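Local coordinates for Cif-like 1 (Burkholderia cenocepacia, PDB 7JQY), which is a Cif-like member of the alpha/beta hydrolase family that probably hydrolyses epoxides, at residues Tyr96-Met101 against Gly125-Tyr130. The protein carries 1 engineered substitution. Residues are numbered along the deposited sequence; the frame is centred on the assembly and turned at random.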
ATOM      1  N   TYR B  96       3.425  -1.454  33.173  1.00 44.10           N
ATOM      2  CA  TYR B  96       4.243  -2.442  32.483  1.00 44.87           C
ATOM      3  C   TYR B  96       5.602  -2.674  33.145  1.00 44.87           C
ATOM      4  O   TYR B  96       6.423  -3.408  32.588  1.00 41.49           O
ATOM      5  CB  TYR B  96       4.416  -2.052  31.009  1.00 42.01           C
ATOM      6  CG  TYR B  96       3.105  -2.098  30.254  1.00 43.16           C
ATOM      7  CD1 TYR B  96       2.483  -0.929  29.823  1.00 40.64           C
ATOM      8  CD2 TYR B  96       2.462  -3.310  30.021  1.00 41.66           C
ATOM      9  CE1 TYR B  96       1.286  -0.969  29.151  1.00 39.55           C
ATOM     10  CE2 TYR B  96       1.262  -3.360  29.354  1.00 38.59           C
ATOM     11  CZ  TYR B  96       0.676  -2.185  28.923  1.00 41.22           C
ATOM     12  OH  TYR B  96      -0.532  -2.232  28.261  1.00 40.43           O
ATOM     13  N   ASP B  97       5.862  -2.060  34.300  1.00 43.58           N
ATOM     14  CA  ASP B  97       6.972  -2.496  35.145  1.00 46.20           C
ATOM     15  C   ASP B  97       6.653  -3.872  35.709  1.00 47.06           C
ATOM     16  O   ASP B  97       5.496  -4.177  36.017  1.00 43.33           O
ATOM     17  CB  ASP B  97       7.216  -1.512  36.282  1.00 44.73           C
ATOM     18  CG  ASP B  97       5.990  -1.333  37.155  1.00 49.60           C
ATOM     19  OD1 ASP B  97       5.056  -0.622  36.721  1.00 51.65           O
ATOM     20  OD2 ASP B  97       5.946  -1.931  38.253  1.00 50.21           O
ATOM     21  N   LYS B  98       7.683  -4.710  35.843  1.00 42.20           N
ATOM     22  CA  LYS B  98       7.429  -6.118  36.127  1.00 43.15           C
ATOM     23  C   LYS B  98       6.860  -6.334  37.524  1.00 45.38           C
ATOM     24  O   LYS B  98       6.063  -7.259  37.728  1.00 43.14           O
ATOM     25  CB  LYS B  98       8.716  -6.923  35.931  1.00 41.38           C
ATOM     26  CG  LYS B  98       9.356  -6.717  34.559  1.00 43.08           C
ATOM     27  CD  LYS B  98       8.293  -6.784  33.455  1.00 41.25           C
ATOM     28  CE  LYS B  98       8.760  -6.132  32.163  1.00 38.81           C
ATOM     29  NZ  LYS B  98       8.941  -4.655  32.248  1.00 36.81           N
ATOM     30  N   ALA B  99       7.244  -5.501  38.498  1.00 47.20           N
ATOM     31  CA  ALA B  99       6.703  -5.656  39.849  1.00 47.90           C
ATOM     32  C   ALA B  99       5.192  -5.445  39.859  1.00 46.91           C
ATOM     33  O   ALA B  99       4.454  -6.192  40.513  1.00 47.66           O
ATOM     34  CB  ALA B  99       7.388  -4.692  40.816  1.00 47.92           C
ATOM     35  N   SER B 100       4.716  -4.424  39.155  1.00 47.10           N
ATOM     36  CA  SER B 100       3.278  -4.194  39.105  1.00 48.44           C
ATOM     37  C   SER B 100       2.565  -5.289  38.321  1.00 48.31           C
ATOM     38  O   SER B 100       1.451  -5.682  38.678  1.00 47.25           O
ATOM     39  CB  SER B 100       2.991  -2.826  38.488  1.00 50.96           C
ATOM     40  OG  SER B 100       3.310  -1.801  39.407  1.00 57.04           O
ATOM     41  N   MET B 101       3.197  -5.802  37.267  1.00 47.79           N
ATOM     42  CA  MET B 101       2.596  -6.894  36.513  1.00 44.58           C
ATOM     43  C   MET B 101       2.466  -8.149  37.361  1.00 44.58           C
ATOM     44  O   MET B 101       1.531  -8.933  37.167  1.00 45.01           O
ATOM     45  CB  MET B 101       3.425  -7.177  35.264  1.00 40.53           C
ATOM     46  CG  MET B 101       3.355  -6.059  34.266  1.00 41.20           C
ATOM     47  SD  MET B 101       4.282  -6.407  32.779  1.00 41.80           S
ATOM     48  CE  MET B 101       3.551  -7.961  32.257  1.00 35.13           C
ATOM     49  N   GLY B 125       8.040 -13.084  31.330  1.00 36.02           N
ATOM     50  CA  GLY B 125       7.283 -13.761  32.364  1.00 37.52           C
ATOM     51  C   GLY B 125       8.123 -14.214  33.537  1.00 37.73           C
ATOM     52  O   GLY B 125       7.620 -14.319  34.655  1.00 40.15           O
ATOM     53  N   VAL B 126       9.401 -14.523  33.306  1.00 40.44           N
ATOM     54  CA  VAL B 126      10.225 -14.907  34.439  1.00 38.24           C
ATOM     55  C   VAL B 126      10.585 -13.696  35.292  1.00 40.67           C
ATOM     56  O   VAL B 126      10.804 -13.838  36.501  1.00 43.51           O
ATOM     57  CB  VAL B 126      11.464 -15.688  33.958  1.00 42.14           C
ATOM     58  CG1 VAL B 126      12.607 -14.754  33.544  1.00 37.19           C
ATOM     59  CG2 VAL B 126      11.899 -16.661  35.034  1.00 41.37           C
ATOM     60  N   MET B 127      10.570 -12.490  34.718  1.00 38.35           N
ATOM     61  CA  MET B 127      10.753 -11.293  35.530  1.00 40.90           C
ATOM     62  C   MET B 127       9.526 -11.037  36.397  1.00 44.84           C
ATOM     63  O   MET B 127       9.650 -10.720  37.588  1.00 44.94           O
ATOM     64  CB  MET B 127      11.038 -10.085  34.638  1.00 41.62           C
ATOM     65  CG  MET B 127      12.054 -10.342  33.529  1.00 41.25           C
ATOM     66  SD  MET B 127      12.339  -8.927  32.435  1.00 40.84           S
ATOM     67  CE  MET B 127      13.500  -9.658  31.287  1.00 41.68           C
ATOM     68  N   VAL B 128       8.335 -11.177  35.815  1.00 41.63           N
ATOM     69  CA  VAL B 128       7.106 -11.106  36.598  1.00 42.18           C
ATOM     70  C   VAL B 128       7.085 -12.196  37.664  1.00 41.28           C
ATOM     71  O   VAL B 128       6.763 -11.944  38.831  1.00 41.87           O
ATOM     72  CB  VAL B 128       5.886 -11.207  35.666  1.00 40.91           C
ATOM     73  CG1 VAL B 128       4.595 -10.950  36.440  1.00 40.48           C
ATOM     74  CG2 VAL B 128       6.027 -10.236  34.501  1.00 38.18           C
ATOM     75  N   ALA B 129       7.440 -13.423  37.282  1.00 40.54           N
ATOM     76  CA  ALA B 129       7.412 -14.521  38.244  1.00 42.23           C
ATOM     77  C   ALA B 129       8.381 -14.276  39.394  1.00 47.60           C
ATOM     78  O   ALA B 129       8.064 -14.562  40.554  1.00 48.87           O
ATOM     79  CB  ALA B 129       7.726 -15.848  37.551  1.00 40.48           C
ATOM     80  N   TYR B 130       9.569 -13.738  39.096  1.00 45.13           N
ATOM     81  CA  TYR B 130      10.513 -13.432  40.165  1.00 49.81           C
ATOM     82  C   TYR B 130       9.978 -12.331  41.070  1.00 49.03           C
ATOM     83  O   TYR B 130      10.039 -12.443  42.300  1.00 50.70           O
ATOM     84  CB  TYR B 130      11.872 -13.027  39.586  1.00 48.14           C
ATOM     85  CG  TYR B 130      12.780 -12.436  40.643  1.00 51.13           C
ATOM     86  CD1 TYR B 130      13.337 -13.239  41.632  1.00 53.41           C
ATOM     87  CD2 TYR B 130      13.056 -11.074  40.672  1.00 52.03           C
ATOM     88  CE1 TYR B 130      14.161 -12.702  42.611  1.00 53.67           C
ATOM     89  CE2 TYR B 130      13.867 -10.530  41.644  1.00 53.95           C
ATOM     90  CZ  TYR B 130      14.418 -11.348  42.612  1.00 56.73           C
ATOM     91  OH  TYR B 130      15.226 -10.805  43.583  1.00 56.22           O
TER
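The side chains of Val128 and Met101 cross at about a right angle where two helices of the alpha/beta hydrolase fold pack, the first turn of helix 98-111 against helix 124-135, which follows the probable nucleophile elbow. Lys98 CA and Val128 CA are 5.0 Å apart, and no hydrogen bond links the segments. Val128 uses both methyls: CG1, anti to the backbone N (chi1 -173°), packs on the main-chain carbonyl of Met101, 3.6 Å from Met101 C, while Val128 CG2 lies 4.0 Å from Met101 CE. That end methyl is brought round by a bend at the last torsion of Met101 (chi3 56°).

The side chain of Lys98 runs side by side with Met127 and meets it through CB and CG, Lys98 CG lying 3.8 Å from Met127 CB. Bends at chi2 and chi4 carry its ammonium away to a salt bridge with Asp234 and hydrogen bonds to the carbonyls of Leu227 and Tyr96, which give the buried group its partners and probably offset its charge; Lys98 NZ meets Tyr96 O in the carbonyl plane at 2.8 Å. Asp97 N-caps the helix: Asp97 OD2 accepts from Ser100 N from above the carboxylate plane, and its syn lone pair takes Ser100 OG at 2.9 Å.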